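Local structure of endonuclease III (1ORN) at residues Q78-I83 with N88-I93; V40-Q45 with K53-L58; L152-W157 with K166-I171. The protein is a [4Fe-4S] DNA glycosylase of the HhH-GPD superfamily that excises damaged bases from DNA, here trapped in a covalent intermediate with DNA. One frame throughout, in Å; residues are numbered along the deposited sequence.

Contact 1. Residues Q78-I83 with N88-I93; sequences QDIRSI and NKARNI. With nucleotides of chain A.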
loop_
_atom_site.group_PDB
_atom_site.type_symbol
_atom_site.label_atom_id
_atom_site.label_comp_id
_atom_site.label_asym_id
_atom_site.label_seq_id
_atom_site.Cartn_x
_atom_site.Cartn_y
_atom_site.Cartn_z
ATOM N N GLN C 78 -21.855 -8.183 5.395
ATOM C CA GLN C 78 -21.858 -8.101 6.850
ATOM C C GLN C 78 -20.534 -8.554 7.452
ATOM O O GLN C 78 -20.055 -7.969 8.425
ATOM C CB GLN C 78 -23.004 -8.938 7.430
ATOM C CG GLN C 78 -24.374 -8.308 7.243
ATOM C CD GLN C 78 -24.411 -6.862 7.712
ATOM O OE1 GLN C 78 -24.074 -6.560 8.860
ATOM N NE2 GLN C 78 -24.816 -5.960 6.822
ATOM N N ASP C 79 -19.941 -9.587 6.865
ATOM C CA ASP C 79 -18.674 -10.118 7.354
ATOM C C ASP C 79 -17.523 -9.111 7.295
ATOM O O ASP C 79 -16.578 -9.209 8.077
ATOM C CB ASP C 79 -18.304 -11.382 6.570
ATOM C CG ASP C 79 -19.108 -12.593 7.010
ATOM O OD1 ASP C 79 -19.112 -13.608 6.282
ATOM O OD2 ASP C 79 -19.726 -12.532 8.094
ATOM N N ILE C 80 -17.603 -8.149 6.376
ATOM C CA ILE C 80 -16.556 -7.132 6.235
ATOM C C ILE C 80 -17.090 -5.722 6.465
ATOM O O ILE C 80 -16.426 -4.739 6.142
ATOM C CB ILE C 80 -15.914 -7.159 4.823
ATOM C CG1 ILE C 80 -16.942 -6.742 3.768
ATOM C CG2 ILE C 80 -15.360 -8.538 4.525
ATOM C CD1 ILE C 80 -16.366 -6.583 2.370
ATOM N N ARG C 81 -18.285 -5.624 7.036
ATOM C CA ARG C 81 -18.907 -4.324 7.281
ATOM C C ARG C 81 -18.032 -3.300 8.007
ATOM O O ARG C 81 -18.056 -2.118 7.668
ATOM C CB ARG C 81 -20.216 -4.508 8.058
ATOM C CG ARG C 81 -20.928 -3.203 8.373
ATOM C CD ARG C 81 -22.243 -3.436 9.111
ATOM N NE ARG C 81 -22.871 -2.173 9.494
ATOM C CZ ARG C 81 -22.382 -1.341 10.411
ATOM N NH1 ARG C 81 -21.256 -1.637 11.047
ATOM N NH2 ARG C 81 -23.014 -0.208 10.687
ATOM N N SER C 82 -17.262 -3.747 8.995
ATOM C CA SER C 82 -16.413 -2.849 9.775
ATOM C C SER C 82 -15.263 -2.198 9.010
ATOM O O SER C 82 -14.618 -1.281 9.519
ATOM C CB SER C 82 -15.854 -3.581 10.998
ATOM O OG SER C 82 -16.891 -3.871 11.921
ATOM N N ILE C 83 -15.006 -2.672 7.796
ATOM C CA ILE C 83 -13.935 -2.125 6.966
ATOM C C ILE C 83 -14.371 -0.800 6.331
ATOM O O ILE C 83 -13.555 0.101 6.107
ATOM C CB ILE C 83 -13.567 -3.117 5.820
ATOM C CG1 ILE C 83 -13.001 -4.420 6.399
ATOM C CG2 ILE C 83 -12.566 -2.475 4.865
ATOM C CD1 ILE C 83 -11.665 -4.271 7.085
ATOM N N ASN C 88 -19.200 -2.051 -2.056
ATOM C CA ASN C 88 -18.383 -2.167 -3.254
ATOM C C ASN C 88 -17.300 -3.229 -3.091
ATOM O O ASN C 88 -17.036 -3.996 -4.014
ATOM C CB ASN C 88 -17.752 -0.818 -3.612
ATOM C CG ASN C 88 -18.777 0.192 -4.123
ATOM O OD1 ASN C 88 -19.732 -0.175 -4.808
ATOM N ND2 ASN C 88 -18.574 1.463 -3.804
ATOM N N LYS C 89 -16.679 -3.293 -1.919
ATOM C CA LYS C 89 -15.628 -4.283 -1.703
ATOM C C LYS C 89 -16.154 -5.715 -1.750
ATOM O O LYS C 89 -15.554 -6.575 -2.399
ATOM C CB LYS C 89 -14.889 -3.994 -0.390
ATOM C CG LYS C 89 -13.995 -2.758 -0.506
ATOM C CD LYS C 89 -13.319 -2.365 0.800
ATOM C CE LYS C 89 -12.335 -1.227 0.555
ATOM N NZ LYS C 89 -11.665 -0.771 1.807
ATOM N N ALA C 90 -17.284 -5.973 -1.092
ATOM C CA ALA C 90 -17.863 -7.313 -1.110
ATOM C C ALA C 90 -18.186 -7.717 -2.547
ATOM O O ALA C 90 -17.894 -8.842 -2.963
ATOM C CB ALA C 90 -19.126 -7.362 -0.243
ATOM N N ARG C 91 -18.772 -6.802 -3.318
ATOM C CA ARG C 91 -19.108 -7.105 -4.704
ATOM C C ARG C 91 -17.846 -7.354 -5.521
ATOM O O ARG C 91 -17.787 -8.303 -6.306
ATOM C CB ARG C 91 -19.931 -5.965 -5.325
ATOM N N ASN C 92 -16.831 -6.513 -5.331
ATOM C CA ASN C 92 -15.567 -6.676 -6.053
ATOM C C ASN C 92 -14.886 -7.998 -5.688
ATOM O O ASN C 92 -14.348 -8.685 -6.556
ATOM C CB ASN C 92 -14.619 -5.512 -5.743
ATOM C CG ASN C 92 -14.997 -4.232 -6.467
ATOM O OD1 ASN C 92 -14.563 -3.138 -6.086
ATOM N ND2 ASN C 92 -15.791 -4.359 -7.525
ATOM N N ILE C 93 -14.915 -8.360 -4.410
ATOM C CA ILE C 93 -14.291 -9.609 -3.985
ATOM C C ILE C 93 -14.945 -10.825 -4.652
ATOM O O ILE C 93 -14.251 -11.714 -5.136
ATOM C CB ILE C 93 -14.325 -9.744 -2.442
ATOM C CG1 ILE C 93 -13.354 -8.726 -1.834
ATOM C CG2 ILE C 93 -13.931 -11.157 -2.011
ATOM C CD1 ILE C 93 -13.476 -8.563 -0.325
ATOM P P DT A 7 -21.278 3.177 7.212
ATOM O OP1 DT A 7 -22.417 2.421 6.630
ATOM O OP2 DT A 7 -21.489 4.562 7.708
ATOM O "O5'" DT A 7 -20.641 2.312 8.385
ATOM C "C5'" DT A 7 -20.089 1.029 8.105
ATOM C "C4'" DT A 7 -18.744 0.866 8.777
ATOM O "O4'" DT A 7 -17.743 1.713 8.154
ATOM C "C3'" DT A 7 -18.711 1.185 10.272
ATOM O "O3'" DT A 7 -18.024 0.137 10.956
ATOM C "C2'" DT A 7 -17.930 2.489 10.347
ATOM C "C1'" DT A 7 -16.990 2.378 9.155
ATOM N N1 DT A 7 -16.520 3.668 8.596
ATOM C C2 DT A 7 -15.156 3.865 8.451
ATOM O O2 DT A 7 -14.323 3.035 8.773
ATOM N N3 DT A 7 -14.806 5.082 7.910
ATOM C C4 DT A 7 -15.657 6.094 7.510
ATOM O O4 DT A 7 -15.196 7.125 7.025
ATOM C C5 DT A 7 -17.066 5.828 7.704
ATOM C C7 DT A 7 -18.061 6.876 7.320
ATOM C C6 DT A 7 -17.421 4.644 8.226
ATOM P P DG A 8 -17.967 0.131 12.561
ATOM O OP1 DG A 8 -17.906 -1.286 13.000
ATOM O OP2 DG A 8 -19.038 1.016 13.083
ATOM O "O5'" DG A 8 -16.555 0.797 12.860
ATOM C "C5'" DG A 8 -15.368 0.190 12.361
ATOM C "C4'" DG A 8 -14.149 0.924 12.864
ATOM O "O4'" DG A 8 -13.890 2.100 12.064
ATOM C "C3'" DG A 8 -14.243 1.396 14.313
ATOM O "O3'" DG A 8 -13.020 1.101 14.976
ATOM C "C2'" DG A 8 -14.458 2.896 14.187
ATOM C "C1'" DG A 8 -13.720 3.230 12.902
ATOM N N9 DG A 8 -14.225 4.397 12.182
ATOM C C8 DG A 8 -15.539 4.742 11.979
ATOM N N7 DG A 8 -15.680 5.838 11.281
ATOM C C5 DG A 8 -14.380 6.243 11.010
ATOM C C6 DG A 8 -13.896 7.368 10.284
ATOM O O6 DG A 8 -14.541 8.257 9.717
ATOM N N1 DG A 8 -12.506 7.395 10.251
ATOM C C2 DG A 8 -11.684 6.466 10.836
ATOM N N2 DG A 8 -10.365 6.669 10.689
ATOM N N3 DG A 8 -12.120 5.415 11.515
ATOM C C4 DG A 8 -13.469 5.366 11.562
ATOM P P DG A 6 -20.312 1.524 0.146
ATOM O OP1 DG A 6 -19.778 0.194 -0.264
ATOM O OP2 DG A 6 -21.774 1.781 0.079
ATOM O "O5'" DG A 6 -19.813 1.813 1.628
ATOM C "C5'" DG A 6 -20.436 2.800 2.455
ATOM C "C4'" DG A 6 -19.750 2.833 3.801
ATOM O "O4'" DG A 6 -18.357 3.193 3.633
ATOM C "C3'" DG A 6 -20.301 3.804 4.846
ATOM O "O3'" DG A 6 -20.097 3.199 6.126
ATOM C "C2'" DG A 6 -19.347 4.981 4.744
ATOM C "C1'" DG A 6 -18.037 4.242 4.532
ATOM N N9 DG A 6 -16.938 5.012 3.959
ATOM C C8 DG A 6 -17.028 6.081 3.102
ATOM N N7 DG A 6 -15.863 6.553 2.747
ATOM C C5 DG A 6 -14.947 5.748 3.413
ATOM C C6 DG A 6 -13.529 5.775 3.408
ATOM O O6 DG A 6 -12.778 6.537 2.792
ATOM N N1 DG A 6 -12.995 4.782 4.227
ATOM C C2 DG A 6 -13.733 3.875 4.955
ATOM N N2 DG A 6 -13.034 2.992 5.702
ATOM N N3 DG A 6 -15.055 3.836 4.959
ATOM C C4 DG A 6 -15.594 4.796 4.170
HETATM O O HOH W 1 -12.654 1.025 3.507
#
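Ile80 meets the helix 86-103 through its CD1 methyl, set over the backbone between Lys89 and Ala90. CD1 lies 3.6 Å from Ala90 N and 3.9 Å from Ala90 CB, with Ile93 CD1 4.4 Å away, further along the helix. CG1 sits between the backbone N and the carbonyl carbon (chi1 66°), and the chain then runs straight (chi2 173°), which carries CD1 outward to the helix. Ile80 is also where the chain leaves the helix 73-79, and its carbonyl takes the amide of Ile83 in the short 3-10 turn that follows. Next comes Arg81, fully extended from CG to NE, which lays one face of its guanidinium against the DNA: DT7 C5' of chain A stands 4.0 Å above the plane, over its centre, and DG8 OP1 of chain A lies at the edge. A leucine at this position would probably leave the DG8 phosphate without this positive charge beside it and the DT7 sugar without its flat cover. This turn between two helices belongs to the HhH-GPD glycosylase fold and lies along chain A, probably the strand opposite the lesion. Ser82 OG donates to DG8 OP1 of chain A at 3.0 Å. Ile83 CG2 packs 3.6 Å from Lys89 NZ, the two side chains crossing at about a right angle. The Ile83 carbonyl O accepts from DG6 N2 of chain A (3.0 Å, 131°), and a water probably links it to Lys89 NZ, which also bonds Leu42 O and Ala44 O. From the facing helix, Asn88 N hydrogen-bonds DG6 OP1 of chain A at 2.9 Å.

Contact 2. Residues V40-Q45 with K53-L58; sequences VVLSAQ and KVTKRL. With nucleotides of chain B; nucleotides of chain A.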
loop_
_atom_site.group_PDB
_atom_site.type_symbol
_atom_site.label_atom_id
_atom_site.label_comp_id
_atom_site.label_asym_id
_atom_site.label_seq_id
_atom_site.Cartn_x
_atom_site.Cartn_y
_atom_site.Cartn_z
ATOM N N VAL C 40 -5.234 -6.670 1.001
ATOM C CA VAL C 40 -4.838 -5.405 0.399
ATOM C C VAL C 40 -6.041 -4.721 -0.249
ATOM O O VAL C 40 -6.165 -3.504 -0.188
ATOM C CB VAL C 40 -3.706 -5.610 -0.633
ATOM C CG1 VAL C 40 -3.307 -4.274 -1.263
ATOM C CG2 VAL C 40 -2.489 -6.209 0.071
ATOM N N VAL C 41 -6.932 -5.506 -0.841
ATOM C CA VAL C 41 -8.131 -4.927 -1.457
ATOM C C VAL C 41 -8.952 -4.241 -0.360
ATOM O O VAL C 41 -9.451 -3.125 -0.542
ATOM C CB VAL C 41 -9.001 -6.012 -2.144
ATOM C CG1 VAL C 41 -10.399 -5.459 -2.464
ATOM C CG2 VAL C 41 -8.325 -6.458 -3.443
ATOM N N LEU C 42 -9.073 -4.908 0.783
ATOM C CA LEU C 42 -9.825 -4.358 1.912
ATOM C C LEU C 42 -9.119 -3.137 2.515
ATOM O O LEU C 42 -9.770 -2.245 3.072
ATOM C CB LEU C 42 -10.013 -5.431 3.002
ATOM C CG LEU C 42 -10.901 -6.644 2.692
ATOM C CD1 LEU C 42 -10.917 -7.582 3.892
ATOM C CD2 LEU C 42 -12.323 -6.178 2.367
ATOM N N SER C 43 -7.793 -3.108 2.392
ATOM C CA SER C 43 -6.945 -2.041 2.925
ATOM C C SER C 43 -7.144 -0.650 2.325
ATOM O O SER C 43 -6.755 0.350 2.932
ATOM C CB SER C 43 -5.470 -2.448 2.775
ATOM O OG SER C 43 -4.593 -1.431 3.223
ATOM N N ALA C 44 -7.732 -0.573 1.136
ATOM C CA ALA C 44 -7.930 0.727 0.502
ATOM C C ALA C 44 -8.787 1.651 1.370
ATOM O O ALA C 44 -9.929 1.331 1.681
ATOM C CB ALA C 44 -8.582 0.550 -0.871
ATOM N N GLN C 45 -8.228 2.798 1.750
ATOM C CA GLN C 45 -8.949 3.774 2.575
ATOM C C GLN C 45 -9.395 3.213 3.927
ATOM O O GLN C 45 -10.460 3.581 4.435
ATOM C CB GLN C 45 -10.177 4.299 1.819
ATOM C CG GLN C 45 -9.876 4.793 0.416
ATOM C CD GLN C 45 -8.806 5.861 0.383
ATOM O OE1 GLN C 45 -8.902 6.881 1.075
ATOM N NE2 GLN C 45 -7.772 5.639 -0.432
ATOM N N LYS C 53 -8.035 -6.980 12.233
ATOM C CA LYS C 53 -9.044 -7.443 13.180
ATOM C C LYS C 53 -10.148 -8.178 12.423
ATOM O O LYS C 53 -10.638 -9.216 12.873
ATOM C CB LYS C 53 -9.639 -6.264 13.957
ATOM C CG LYS C 53 -10.586 -5.386 13.154
ATOM N N VAL C 54 -10.529 -7.643 11.263
ATOM C CA VAL C 54 -11.571 -8.252 10.442
ATOM C C VAL C 54 -11.133 -9.553 9.771
ATOM O O VAL C 54 -11.839 -10.560 9.845
ATOM C CB VAL C 54 -12.069 -7.266 9.355
ATOM C CG1 VAL C 54 -13.009 -7.970 8.390
ATOM C CG2 VAL C 54 -12.782 -6.096 10.014
ATOM N N THR C 55 -9.973 -9.548 9.119
ATOM C CA THR C 55 -9.519 -10.757 8.446
ATOM C C THR C 55 -9.210 -11.878 9.430
ATOM O O THR C 55 -9.192 -13.049 9.054
ATOM C CB THR C 55 -8.288 -10.497 7.544
ATOM O OG1 THR C 55 -7.164 -10.096 8.337
ATOM C CG2 THR C 55 -8.608 -9.409 6.538
ATOM N N LYS C 56 -8.977 -11.522 10.690
ATOM C CA LYS C 56 -8.702 -12.528 11.708
ATOM C C LYS C 56 -9.779 -13.607 11.598
ATOM O O LYS C 56 -9.475 -14.797 11.486
ATOM C CB LYS C 56 -8.734 -11.894 13.102
ATOM C CG LYS C 56 -8.439 -12.863 14.238
ATOM N N ARG C 57 -11.038 -13.185 11.611
ATOM C CA ARG C 57 -12.149 -14.121 11.499
ATOM C C ARG C 57 -12.527 -14.427 10.046
ATOM O O ARG C 57 -12.946 -15.541 9.732
ATOM C CB ARG C 57 -13.374 -13.586 12.250
ATOM C CG ARG C 57 -13.764 -12.168 11.895
ATOM C CD ARG C 57 -15.089 -11.793 12.551
ATOM N NE ARG C 57 -15.412 -10.378 12.385
ATOM C CZ ARG C 57 -14.738 -9.386 12.960
ATOM N NH1 ARG C 57 -15.101 -8.125 12.755
ATOM N NH2 ARG C 57 -13.703 -9.655 13.748
ATOM N N LEU C 58 -12.375 -13.446 9.159
ATOM C CA LEU C 58 -12.719 -13.649 7.758
ATOM C C LEU C 58 -11.932 -14.793 7.138
ATOM O O LEU C 58 -12.489 -15.610 6.408
ATOM C CB LEU C 58 -12.455 -12.377 6.946
ATOM C CG LEU C 58 -13.020 -12.404 5.521
ATOM C CD1 LEU C 58 -14.508 -12.090 5.574
ATOM C CD2 LEU C 58 -12.292 -11.388 4.644
ATOM P P DG B 8 -4.641 4.222 0.939
ATOM O OP1 DG B 8 -4.018 5.464 0.421
ATOM O OP2 DG B 8 -5.594 4.302 2.087
ATOM O "O5'" DG B 8 -5.399 3.488 -0.252
ATOM C "C5'" DG B 8 -4.893 3.530 -1.586
ATOM C "C4'" DG B 8 -5.834 2.777 -2.494
ATOM O "O4'" DG B 8 -7.164 3.337 -2.383
ATOM C "C3'" DG B 8 -5.507 2.747 -3.984
ATOM O "O3'" DG B 8 -5.836 1.431 -4.426
ATOM C "C2'" DG B 8 -6.430 3.808 -4.570
ATOM C "C1'" DG B 8 -7.645 3.750 -3.655
ATOM N N9 DG B 8 -8.338 5.020 -3.456
ATOM C C8 DG B 8 -7.781 6.273 -3.379
ATOM N N7 DG B 8 -8.659 7.209 -3.128
ATOM C C5 DG B 8 -9.870 6.533 -3.045
ATOM C C6 DG B 8 -11.185 7.018 -2.778
ATOM O O6 DG B 8 -11.545 8.172 -2.526
ATOM N N1 DG B 8 -12.125 5.993 -2.812
ATOM C C2 DG B 8 -11.840 4.670 -3.057
ATOM N N2 DG B 8 -12.885 3.830 -3.056
ATOM N N3 DG B 8 -10.617 4.205 -3.288
ATOM C C4 DG B 8 -9.690 5.184 -3.268
ATOM P P DG A 6 -20.312 1.524 0.146
ATOM O OP1 DG A 6 -19.778 0.194 -0.264
ATOM O OP2 DG A 6 -21.774 1.781 0.079
ATOM O "O5'" DG A 6 -19.813 1.813 1.628
ATOM C "C5'" DG A 6 -20.436 2.800 2.455
ATOM C "C4'" DG A 6 -19.750 2.833 3.801
ATOM O "O4'" DG A 6 -18.357 3.193 3.633
ATOM C "C3'" DG A 6 -20.301 3.804 4.846
ATOM O "O3'" DG A 6 -20.097 3.199 6.126
ATOM C "C2'" DG A 6 -19.347 4.981 4.744
ATOM C "C1'" DG A 6 -18.037 4.242 4.532
ATOM N N9 DG A 6 -16.938 5.012 3.959
ATOM C C8 DG A 6 -17.028 6.081 3.102
ATOM N N7 DG A 6 -15.863 6.553 2.747
ATOM C C5 DG A 6 -14.947 5.748 3.413
ATOM C C6 DG A 6 -13.529 5.775 3.408
ATOM O O6 DG A 6 -12.778 6.537 2.792
ATOM N N1 DG A 6 -12.995 4.782 4.227
ATOM C C2 DG A 6 -13.733 3.875 4.955
ATOM N N2 DG A 6 -13.034 2.992 5.702
ATOM N N3 DG A 6 -15.055 3.836 4.959
ATOM C C4 DG A 6 -15.594 4.796 4.170
ATOM P P DA B 6 -3.752 9.485 6.065
ATOM O OP1 DA B 6 -2.310 9.514 6.412
ATOM O OP2 DA B 6 -4.194 9.904 4.711
ATOM O "O5'" DA B 6 -4.299 8.018 6.366
ATOM C "C5'" DA B 6 -4.056 7.413 7.637
ATOM C "C4'" DA B 6 -4.765 6.082 7.744
ATOM O "O4'" DA B 6 -6.197 6.274 7.792
ATOM C "C3'" DA B 6 -4.503 5.098 6.602
ATOM O "O3'" DA B 6 -4.388 3.786 7.149
ATOM C "C2'" DA B 6 -5.775 5.181 5.776
ATOM C "C1'" DA B 6 -6.822 5.415 6.853
ATOM N N9 DA B 6 -8.052 6.070 6.410
ATOM C C8 DA B 6 -8.183 7.104 5.516
ATOM N N7 DA B 6 -9.418 7.504 5.350
ATOM C C5 DA B 6 -10.153 6.677 6.187
ATOM C C6 DA B 6 -11.528 6.598 6.474
ATOM N N6 DA B 6 -12.449 7.404 5.932
ATOM N N1 DA B 6 -11.932 5.654 7.351
ATOM C C2 DA B 6 -11.012 4.852 7.898
ATOM N N3 DA B 6 -9.696 4.830 7.713
ATOM C C4 DA B 6 -9.324 5.779 6.836
#
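Leu42 and Leu58 reach toward each other tip to tip, CD1 of Leu42 standing 4.1 Å from CD2 of Leu58. The same CD1 touches Thr55 CG2 at 4.0 Å, but here the side chains slide past each other in opposite directions. One methyl thus fills the notch between two residues a helical turn apart. Thr55 has OG1 between its backbone N and carbonyl carbon (chi1 64°), where it bonds Val51 O within its own helix, and this turns the CG2 methyl to Leu42. The contact is small and wholly apolar.

Beyond Leu42 the helix 33-43 ends, and the loop that follows carries Gln45 into the duplex between DA6 and DG8 of chain B. Its carbonyl O takes two bonds from the Watson-Crick edge of DG6 of chain A, N1 at 2.8 Å and N2 at 2.9 Å, consistent with this being the estranged guanine. Bent at chi2 (-56°), the side chain lies over the face of the DG8 base of chain B, while NE2 donates nearly straight to DG8 O4' (3.1 Å, 163°). Gln45 N adds a bond to DG8 OP2 of chain B.

Around this pair, Ile93 of helix 86-103 packs on Leu42, Ile80 of the 78-83 turn lies against both Leu42 and Leu58, and helix 123-134 lies against Val40.

Contact 3. Residues L152-W157 with K166-I171; sequences LGFCRW and KTLMKI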
loop_
_atom_site.group_PDB
_atom_site.type_symbol
_atom_site.label_atom_id
_atom_site.label_comp_id
_atom_site.label_asym_id
_atom_site.label_seq_id
_atom_site.Cartn_x
_atom_site.Cartn_y
_atom_site.Cartn_z
ATOM N N LEU C 152 8.440 16.484 1.159
ATOM C CA LEU C 152 9.896 16.551 1.079
ATOM C C LEU C 152 10.415 17.196 -0.206
ATOM O O LEU C 152 11.542 17.694 -0.249
ATOM C CB LEU C 152 10.477 15.145 1.221
ATOM C CG LEU C 152 11.426 14.818 2.378
ATOM C CD1 LEU C 152 11.367 15.868 3.488
ATOM C CD2 LEU C 152 11.056 13.438 2.898
ATOM N N GLY C 153 9.603 17.187 -1.254
ATOM C CA GLY C 153 10.038 17.778 -2.504
ATOM C C GLY C 153 10.621 16.777 -3.479
ATOM O O GLY C 153 11.406 17.138 -4.351
ATOM N N PHE C 154 10.245 15.511 -3.328
ATOM C CA PHE C 154 10.718 14.465 -4.223
ATOM C C PHE C 154 10.126 14.734 -5.603
ATOM O O PHE C 154 10.744 14.454 -6.629
ATOM C CB PHE C 154 10.238 13.092 -3.737
ATOM C CG PHE C 154 11.020 12.529 -2.576
ATOM C CD1 PHE C 154 11.830 13.341 -1.787
ATOM C CD2 PHE C 154 10.915 11.174 -2.257
ATOM C CE1 PHE C 154 12.523 12.813 -0.696
ATOM C CE2 PHE C 154 11.604 10.636 -1.166
ATOM C CZ PHE C 154 12.409 11.458 -0.385
ATOM N N CYS C 155 8.913 15.276 -5.604
ATOM C CA CYS C 155 8.184 15.590 -6.828
ATOM C C CYS C 155 7.338 16.835 -6.575
ATOM O O CYS C 155 7.381 17.402 -5.484
ATOM C CB CYS C 155 7.271 14.423 -7.198
ATOM S SG CYS C 155 6.072 14.041 -5.901
ATOM N N ARG C 156 6.571 17.258 -7.576
ATOM C CA ARG C 156 5.720 18.441 -7.430
ATOM C C ARG C 156 4.383 18.081 -6.785
ATOM O O ARG C 156 3.889 16.968 -6.947
ATOM C CB ARG C 156 5.477 19.104 -8.796
ATOM C CG ARG C 156 6.734 19.665 -9.455
ATOM C CD ARG C 156 6.399 20.424 -10.737
ATOM N N TRP C 157 3.798 19.030 -6.058
ATOM C CA TRP C 157 2.525 18.793 -5.382
ATOM C C TRP C 157 1.374 18.369 -6.290
ATOM O O TRP C 157 0.435 17.711 -5.839
ATOM C CB TRP C 157 2.102 20.029 -4.578
ATOM C CG TRP C 157 2.719 20.078 -3.207
ATOM C CD1 TRP C 157 3.854 20.744 -2.834
ATOM C CD2 TRP C 157 2.262 19.380 -2.044
ATOM N NE1 TRP C 157 4.130 20.500 -1.508
ATOM C CE2 TRP C 157 3.168 19.666 -1.000
ATOM C CE3 TRP C 157 1.171 18.536 -1.782
ATOM C CZ2 TRP C 157 3.017 19.138 0.288
ATOM C CZ3 TRP C 157 1.024 18.010 -0.498
ATOM C CH2 TRP C 157 1.942 18.315 0.518
ATOM N N LYS C 166 7.076 6.706 -10.850
ATOM C CA LYS C 166 8.137 6.743 -11.845
ATOM C C LYS C 166 9.364 7.496 -11.338
ATOM O O LYS C 166 10.493 7.095 -11.614
ATOM C CB LYS C 166 7.613 7.347 -13.155
ATOM C CG LYS C 166 6.548 6.473 -13.815
ATOM C CD LYS C 166 6.264 6.857 -15.258
ATOM C CE LYS C 166 5.617 8.217 -15.395
ATOM N NZ LYS C 166 5.437 8.568 -16.840
ATOM N N THR C 167 9.144 8.562 -10.574
ATOM C CA THR C 167 10.244 9.350 -10.021
ATOM C C THR C 167 11.097 8.484 -9.102
ATOM O O THR C 167 12.323 8.491 -9.186
ATOM C CB THR C 167 9.724 10.561 -9.215
ATOM O OG1 THR C 167 9.020 11.450 -10.089
ATOM C CG2 THR C 167 10.879 11.311 -8.562
ATOM N N LEU C 168 10.442 7.728 -8.228
ATOM C CA LEU C 168 11.155 6.862 -7.296
ATOM C C LEU C 168 11.881 5.719 -8.007
ATOM O O LEU C 168 12.998 5.360 -7.635
ATOM C CB LEU C 168 10.177 6.303 -6.262
ATOM C CG LEU C 168 9.594 7.372 -5.332
ATOM C CD1 LEU C 168 8.422 6.806 -4.547
ATOM C CD2 LEU C 168 10.689 7.870 -4.395
ATOM N N MET C 169 11.251 5.149 -9.028
ATOM C CA MET C 169 11.866 4.047 -9.761
ATOM C C MET C 169 13.173 4.458 -10.435
ATOM O O MET C 169 14.087 3.646 -10.570
ATOM C CB MET C 169 10.900 3.483 -10.806
ATOM C CG MET C 169 9.746 2.679 -10.217
ATOM S SD MET C 169 8.913 1.641 -11.442
ATOM C CE MET C 169 7.874 2.844 -12.273
ATOM N N LYS C 170 13.260 5.718 -10.849
ATOM C CA LYS C 170 14.462 6.224 -11.512
ATOM C C LYS C 170 15.570 6.620 -10.536
ATOM O O LYS C 170 16.745 6.658 -10.905
ATOM C CB LYS C 170 14.116 7.434 -12.382
ATOM C CG LYS C 170 13.139 7.139 -13.499
ATOM C CD LYS C 170 12.715 8.422 -14.199
ATOM C CE LYS C 170 11.626 8.159 -15.228
ATOM N NZ LYS C 170 11.084 9.429 -15.796
ATOM N N ILE C 171 15.201 6.919 -9.296
ATOM C CA ILE C 171 16.185 7.326 -8.296
ATOM C C ILE C 171 16.697 6.158 -7.458
ATOM O O ILE C 171 17.834 6.179 -6.982
ATOM C CB ILE C 171 15.595 8.389 -7.331
ATOM C CG1 ILE C 171 15.049 9.580 -8.123
ATOM C CG2 ILE C 171 16.662 8.849 -6.345
ATOM C CD1 ILE C 171 16.074 10.266 -9.009
#
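Phe154 turns its ring to Leu168 just after the helix 143-152 ends, so the contact closes a helix-loop-helix step on the iron-sulfur cluster side of the HhH-GPD fold. CG of Phe154 is anti to its carbonyl carbon, beside the backbone N (chi1 -78°), and from there CD2 of the ring comes to 3.9 Å from CD2 of Leu168. The approach is oblique, with the leucine methyl neither squarely over the ring nor straight at its rim. Leu168 starts out in the same manner, and chi2 168° sends CD1 out anti to CA and leaves CD2 as the branch turned to the ring. Both side chains are buried. Met184 of helix 177-191 touches the two of them, and Ile10 and Cys13 of helix 7-20 pack on Phe154, which makes the pair part of a core shared by several helices.

The backbone before Phe154 sets up this placement. Gly153 leaves the helix with positive phi (96°), a conformation in which a CB would press on the carbonyl O of Leu152; it also shares backbone hydrogen bonds with Leu5. Leu152 instead touches the iron-sulfur cluster, so residues two apart serve the cluster pocket and the helix packing.

Thr167 completes the contact. Its hydroxyl lies beside its own backbone N and is bonded to Glu163 O one turn back in the helix, which satisfies OG1 and turns the other branch to the loop: CG2 of Thr167 rests 3.7 Å from the carbonyl O of Phe154.

Overall arrangement
From the N terminus, contact 2 comes first: it folds helix 48-61 back on helix 33-43 and closes the short loop between them, which inserts Gln45 into the DNA. Contact 1 follows, closing the turn between helices 73-79 and 86-103. The two are in series, neither nested nor crossed, yet they touch, their centres 9 Å apart, where the lysine of contact 1 reaches the end of helix 33-43. Together they tie helices 33-43, 48-61, 73-79 and 86-103 into one unit beside the bound DNA. Contact 3 closes the loop from helix 143-152 to helix 161-171. It lies across the chain's centre, about 29 Å centre to centre from contact 2 and 34 Å from contact 1, by the iron-sulfur cluster.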